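Side-chain contacts in beta-Lactamase/D-Alanine Carboxypeptidase (PDB 5EVI), which probably hydrolyses beta-lactams to substituted beta-amino acids as a class C beta-lactamase: residues 144-148 and 149-153; 236-239 and 240-244; 246-250 and 251-255. All coordinates share one frame; numbering follows the deposited sequence.

Contact 1 of 3, residues 144-148 and 149-153; sequences PEYLP and GTHRT
The ring of Tyr146 takes His151 CB squarely over one face: the carbon lies 3.4 Å from the centroid of the tyrosine ring and 4° off its normal, a CH-pi contact. The imidazole beyond CB does not continue this as a stack, since the two ring planes are inclined at 50°. It leans back instead, so that His151 ND1 comes within 3.4 Å of Tyr146 CB. With chi1 at 55°, the tyrosine CG sits between its own N and carbonyl carbon, and the ring runs back alongside the returning chain. Its far end therefore arrives at Thr153, where Tyr146 OH and Thr153 OG1 hydrogen bond at 3.0 Å close to the ring plane. Thr298 also bonds to Thr153 OG1, giving this hydroxyl partners on two chain segments.

Equally compact is the bend itself, a type II turn from Leu147 to Thr150, with Gly149 at the position of positive phi. Leu147 O receives both donors of Thr150: the backbone N at 3.2 Å and OG1 at a very short 2.5 Å. His151 ND1 donates in turn to Thr150 OG1 (3.0 Å), so a chain of polar contacts runs from imidazole through hydroxyl to carbonyl.

Packing is slacker on the outer side. Leu147 is exposed and meets Thr150 chiefly through its CB, 3.7 Å from Thr150 CG2.

The bend leads from the loop after helix 132-138 into edge strand 151-152, whose neighbour is strand 299-308; Thr150 and Arg152 share backbone bonds with Ala301 and Gln299. Arg152 starts away from the turn, and its NH2 forms a salt bridge with Glu276 of strand 276-278 and a hydrogen bond with Gln271 of strand 269-271.

Contact 2 of 3, residues 236-239 and 240-244; sequences IRFV and EANIG
Asn242 sets its amide upright over the ring of Phe238, the two planes 85° apart. Asn242 ND2 stands 3.6 Å above the plane of the Phe238 ring, over its centre, so the contact is with the face. The same nitrogen donates to Phe238 O at 2.9 Å, approaching from above the carbonyl plane. Asn242 N reaches that oxygen too, at 3.1 Å and from the opposite face, so two donors of one residue grip a single carbonyl. With CG beside the backbone N (chi1 -78°), the asparagine is folded back along the helix toward the ring; its OD1 is held by Arg260. Phe238 also stacks on Phe73 of helix 70-83.

The pair belongs to the last turns of helix 232-243, where Phe238 and Asn242, Val239 and Ile243, and Ile236 and Glu240 are each four residues apart. A Schellman motif ends the helix: Gly244, with positive phi, is its C-prime residue, and Leu245 N turns back to Glu240 O.

On another flank Val239 and Ile243 slant across each other, Val239 CG1 lying 3.8 Å from Ile243 CD1, while Val239 also packs on strand 326-332. Glu240 runs extended beyond CG, which rests 3.3 Å from Ile236 O. Its carboxylate passes obliquely across Ile236, with OE2 4.2 Å from Ile236 CG1, before OE2 accepts from Gln42 and Thr37.

Contact 3 of 3, residues 246-250 and 251-255; sequences GQYDA and PLQRA
Gln253 and Asp249 carry the side-chain hydrogen bonds of this contact, and each uses an oxygen to accept from a backbone N-H. Tyr248 N donates to Gln253 OE1 at 3.1 Å, with an N-H...O angle of 139°, some way from straight. The glutamine reaches back to the loop because its chain is bent at chi2 (-85°), which folds the amide past the start of the helix. Asp249 works in the other direction: its OD1 accepts from Leu252 N, a straighter bond at 157° but a weak one, with the two atoms 3.4 Å apart.

Backbone bonds continue the pattern into the helix. Gln253 N meets Asp249 O at 2.9 Å, and Arg254 N meets Ala250 O at 2.8 Å, the first regular i to i+4 links.

The apolar pair is Tyr248 and Leu252, set aslant, with Leu252 CD2 3.8 Å from Tyr248 CD1. Leu252, the buried member, continues onto Trp80 of helix 70-83 and onto Ala185 and Leu186 of helix 174-186. Two further van der Waals contacts set carbon against polar groups: Gln253 CG lies 3.1 Å from Tyr248 O, and Pro251 stands across the aspartate, its CD 3.8 Å from Asp249 CG.

Two polar ends have partners beyond the segments: Tyr248 OH hydrogen-bonds with Leu186 O, and Arg254 NE forms a salt bridge with Asp258 one turn farther along.

Together these features define an N-terminal helix cap. Asp249 is the N-cap of helix 250-258, its OD1 weakly capping the N-H of Leu252, the third helical residue, and Pro251 fills a first-turn position where a residue without an N-H is readily accommodated.

From the N terminus the three contacts come in series, none nesting in or crossing another, and each closes a short local bend or helical turn. Contact 1 turns the chain from the loop after helix 132-138 into edge strand 151-152 of the large antiparallel sheet. Contact 2 lies about 31 Å away, centre to centre, on the opposite side of the chain's centre, and ends helix 232-243 against strands 31-38 and 326-332. Contact 3 begins helix 250-258 soon afterwards, its centre about 11 Å from that of contact 2. The two touch where Tyr248 packs against Arg237 and Ala241, joining successive helices beside helix 70-83.

Contact 1 of 3, residues 144-148 and 149-153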
# COMPACT_ATOMS: atom_id res chain seq x y z
N PRO D 144 -25.49 1.13 -4.11
CA PRO D 144 -24.88 1.30 -2.79
C PRO D 144 -25.65 0.57 -1.71
O PRO D 144 -26.85 0.32 -1.87
CB PRO D 144 -24.99 2.81 -2.55
CG PRO D 144 -26.26 3.17 -3.24
CD PRO D 144 -26.29 2.32 -4.48
N GLU D 145 -24.95 0.21 -0.64
CA GLU D 145 -25.59 -0.33 0.56
C GLU D 145 -25.69 0.71 1.68
O GLU D 145 -26.61 0.64 2.51
CB GLU D 145 -24.85 -1.57 1.04
CG GLU D 145 -24.81 -2.68 -0.01
CD GLU D 145 -24.95 -4.08 0.56
OE1 GLU D 145 -25.10 -4.22 1.79
OE2 GLU D 145 -24.94 -5.06 -0.23
N TYR D 146 -24.75 1.66 1.69
CA TYR D 146 -24.76 2.78 2.60
C TYR D 146 -24.39 4.08 1.89
O TYR D 146 -23.87 4.07 0.77
CB TYR D 146 -23.84 2.51 3.80
CG TYR D 146 -22.41 2.15 3.44
CD1 TYR D 146 -21.45 3.14 3.19
CD2 TYR D 146 -22.00 0.82 3.37
CE1 TYR D 146 -20.13 2.81 2.89
CE2 TYR D 146 -20.69 0.49 3.06
CZ TYR D 146 -19.77 1.47 2.82
OH TYR D 146 -18.49 1.11 2.52
N LEU D 147 -24.72 5.20 2.53
CA LEU D 147 -24.43 6.52 2.00
C LEU D 147 -22.92 6.75 2.07
O LEU D 147 -22.29 6.21 2.99
CB LEU D 147 -25.15 7.60 2.82
CG LEU D 147 -26.68 7.60 2.77
CD1 LEU D 147 -27.25 8.55 3.82
CD2 LEU D 147 -27.15 7.97 1.37
N PRO D 148 -22.34 7.51 1.11
CA PRO D 148 -20.88 7.73 1.08
C PRO D 148 -20.34 8.32 2.38
O PRO D 148 -20.99 9.20 2.99
CB PRO D 148 -20.69 8.73 -0.06
CG PRO D 148 -21.85 8.49 -0.96
CD PRO D 148 -22.99 8.16 -0.05
N GLY D 149 -19.20 7.79 2.82
CA GLY D 149 -18.55 8.26 4.03
C GLY D 149 -19.13 7.79 5.35
O GLY D 149 -18.55 8.06 6.41
N THR D 150 -20.25 7.06 5.31
CA THR D 150 -20.92 6.62 6.52
C THR D 150 -20.37 5.31 7.03
O THR D 150 -20.44 5.02 8.21
CB THR D 150 -22.44 6.50 6.31
OG1 THR D 150 -22.71 5.52 5.31
CG2 THR D 150 -23.01 7.84 5.84
N HIS D 151 -19.83 4.50 6.12
CA HIS D 151 -19.18 3.24 6.50
C HIS D 151 -17.91 3.04 5.68
O HIS D 151 -17.66 3.77 4.71
CB HIS D 151 -20.14 2.06 6.34
CG HIS D 151 -21.37 2.13 7.20
ND1 HIS D 151 -22.44 2.95 6.92
CD2 HIS D 151 -21.70 1.46 8.33
CE1 HIS D 151 -23.37 2.79 7.83
NE2 HIS D 151 -22.95 1.89 8.71
N ARG D 152 -17.11 2.06 6.09
CA ARG D 152 -15.83 1.75 5.46
C ARG D 152 -15.73 0.24 5.19
O ARG D 152 -15.77 -0.56 6.13
CB ARG D 152 -14.69 2.23 6.34
CG ARG D 152 -13.30 2.25 5.67
CD ARG D 152 -12.59 0.91 5.85
NE ARG D 152 -11.14 0.99 5.70
CZ ARG D 152 -10.31 -0.04 5.87
NH1 ARG D 152 -10.77 -1.24 6.23
NH2 ARG D 152 -9.00 0.14 5.70
N THR D 153 -15.56 -0.11 3.92
CA THR D 153 -15.48 -1.48 3.45
C THR D 153 -14.28 -1.58 2.52
O THR D 153 -14.31 -1.16 1.37
CB THR D 153 -16.80 -1.86 2.76
OG1 THR D 153 -17.86 -1.57 3.67
CG2 THR D 153 -16.87 -3.33 2.39

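Contact 2 of 3, residues 236-239 and 240-244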
# COMPACT_ATOMS: atom_id res chain seq x y z
N ILE D 236 11.94 1.43 0.84
CA ILE D 236 12.38 2.36 1.90
C ILE D 236 12.65 3.78 1.36
O ILE D 236 12.53 4.75 2.10
CB ILE D 236 13.60 1.80 2.69
CG1 ILE D 236 13.79 2.52 4.04
CG2 ILE D 236 14.88 1.89 1.87
CD1 ILE D 236 12.69 2.29 5.05
N ARG D 237 13.01 3.88 0.08
CA ARG D 237 13.12 5.19 -0.60
C ARG D 237 11.74 5.85 -0.74
O ARG D 237 11.62 7.06 -0.56
CB ARG D 237 13.77 5.03 -1.98
CG ARG D 237 14.28 6.33 -2.60
CD ARG D 237 14.59 6.15 -4.08
NE ARG D 237 15.68 7.01 -4.54
CZ ARG D 237 15.57 8.29 -4.93
NH1 ARG D 237 14.39 8.92 -4.93
NH2 ARG D 237 16.66 8.94 -5.32
N PHE D 238 10.73 5.05 -1.08
CA PHE D 238 9.35 5.53 -1.14
C PHE D 238 8.84 5.95 0.24
O PHE D 238 8.09 6.91 0.35
CB PHE D 238 8.43 4.46 -1.74
CG PHE D 238 7.02 4.93 -1.97
CD1 PHE D 238 6.76 6.04 -2.77
CD2 PHE D 238 5.94 4.25 -1.41
CE1 PHE D 238 5.45 6.47 -2.99
CE2 PHE D 238 4.64 4.67 -1.63
CZ PHE D 238 4.39 5.79 -2.42
N VAL D 239 9.25 5.22 1.29
CA VAL D 239 8.98 5.62 2.68
C VAL D 239 9.67 6.95 3.01
O VAL D 239 9.08 7.83 3.64
CB VAL D 239 9.39 4.51 3.68
CG1 VAL D 239 9.32 5.00 5.13
CG2 VAL D 239 8.51 3.28 3.51
N GLU D 240 10.92 7.10 2.57
CA GLU D 240 11.65 8.36 2.73
C GLU D 240 11.03 9.52 1.93
O GLU D 240 11.05 10.67 2.39
CB GLU D 240 13.13 8.19 2.40
CG GLU D 240 13.87 7.47 3.50
CD GLU D 240 15.31 7.15 3.15
OE1 GLU D 240 15.94 7.90 2.36
OE2 GLU D 240 15.83 6.15 3.69
N ALA D 241 10.46 9.22 0.76
CA ALA D 241 9.66 10.20 0.01
C ALA D 241 8.46 10.69 0.83
O ALA D 241 8.18 11.89 0.85
CB ALA D 241 9.19 9.62 -1.32
N ASN D 242 7.78 9.77 1.51
CA ASN D 242 6.66 10.12 2.40
C ASN D 242 7.07 10.81 3.71
O ASN D 242 6.32 11.63 4.24
CB ASN D 242 5.81 8.88 2.70
CG ASN D 242 4.89 8.54 1.55
OD1 ASN D 242 3.88 9.20 1.35
ND2 ASN D 242 5.25 7.52 0.77
N ILE D 243 8.25 10.47 4.23
CA ILE D 243 8.83 11.19 5.37
C ILE D 243 9.09 12.65 5.00
O ILE D 243 8.84 13.54 5.81
CB ILE D 243 10.12 10.49 5.88
CG1 ILE D 243 9.78 9.16 6.54
CG2 ILE D 243 10.88 11.37 6.87
CD1 ILE D 243 10.90 8.14 6.51
N GLY D 244 9.59 12.88 3.78
CA GLY D 244 9.90 14.21 3.26
C GLY D 244 11.39 14.49 3.16
O GLY D 244 11.85 15.54 3.63

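Contact 3 of 3, residues 246-250 and 251-255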
# COMPACT_ATOMS: atom_id res chain seq x y z
N GLY D 246 13.09 13.77 -0.03
CA GLY D 246 13.41 13.61 -1.45
C GLY D 246 13.79 14.86 -2.25
O GLY D 246 14.52 14.75 -3.23
N GLN D 247 13.29 16.02 -1.83
CA GLN D 247 13.45 17.29 -2.58
C GLN D 247 12.90 17.22 -4.01
O GLN D 247 13.50 17.75 -4.95
CB GLN D 247 14.91 17.76 -2.59
CG GLN D 247 15.51 17.98 -1.22
CD GLN D 247 16.94 18.48 -1.30
OE1 GLN D 247 17.84 17.75 -1.70
NE2 GLN D 247 17.16 19.73 -0.91
N TYR D 248 11.73 16.58 -4.17
CA TYR D 248 11.07 16.51 -5.48
C TYR D 248 10.52 17.90 -5.81
O TYR D 248 10.48 18.77 -4.94
CB TYR D 248 9.94 15.47 -5.50
CG TYR D 248 10.39 14.08 -5.11
CD1 TYR D 248 11.01 13.24 -6.04
CD2 TYR D 248 10.18 13.59 -3.82
CE1 TYR D 248 11.42 11.97 -5.69
CE2 TYR D 248 10.59 12.32 -3.46
CZ TYR D 248 11.21 11.51 -4.40
OH TYR D 248 11.61 10.24 -4.05
N ASP D 249 10.07 18.09 -7.04
CA ASP D 249 9.39 19.35 -7.39
C ASP D 249 8.06 19.44 -6.62
O ASP D 249 7.64 18.48 -5.98
CB ASP D 249 9.25 19.54 -8.92
CG ASP D 249 8.37 18.50 -9.60
OD1 ASP D 249 7.86 17.56 -8.95
OD2 ASP D 249 8.18 18.64 -10.82
N ALA D 250 7.42 20.61 -6.66
CA ALA D 250 6.26 20.86 -5.81
C ALA D 250 5.05 19.96 -6.14
O ALA D 250 4.38 19.50 -5.22
CB ALA D 250 5.88 22.34 -5.83
N PRO D 251 4.77 19.70 -7.44
CA PRO D 251 3.66 18.77 -7.71
C PRO D 251 3.85 17.37 -7.13
O PRO D 251 2.91 16.82 -6.57
CB PRO D 251 3.59 18.72 -9.24
CG PRO D 251 4.14 20.04 -9.68
CD PRO D 251 5.21 20.39 -8.68
N LEU D 252 5.05 16.80 -7.26
CA LEU D 252 5.28 15.44 -6.74
C LEU D 252 5.41 15.41 -5.23
O LEU D 252 4.95 14.47 -4.59
CB LEU D 252 6.51 14.78 -7.39
CG LEU D 252 6.72 13.30 -7.10
CD1 LEU D 252 5.44 12.47 -7.19
CD2 LEU D 252 7.77 12.73 -8.04
N GLN D 253 6.05 16.43 -4.67
CA GLN D 253 6.01 16.70 -3.22
C GLN D 253 4.58 16.76 -2.70
O GLN D 253 4.23 16.07 -1.77
CB GLN D 253 6.71 18.03 -2.87
CG GLN D 253 8.23 17.98 -2.92
CD GLN D 253 8.87 17.48 -1.64
OE1 GLN D 253 9.82 16.70 -1.67
NE2 GLN D 253 8.36 17.95 -0.49
N ARG D 254 3.77 17.60 -3.31
CA ARG D 254 2.35 17.68 -2.96
C ARG D 254 1.64 16.33 -3.07
O ARG D 254 0.82 15.99 -2.20
CB ARG D 254 1.64 18.70 -3.84
CG ARG D 254 0.20 18.89 -3.47
CD ARG D 254 -0.61 19.51 -4.57
NE ARG D 254 -2.03 19.33 -4.31
CZ ARG D 254 -3.00 19.95 -4.97
NH1 ARG D 254 -4.26 19.70 -4.65
NH2 ARG D 254 -2.72 20.82 -5.94
N ALA D 255 1.94 15.58 -4.14
CA ALA D 255 1.37 14.23 -4.37
C ALA D 255 1.64 13.28 -3.23
O ALA D 255 0.72 12.61 -2.78
CB ALA D 255 1.89 13.62 -5.67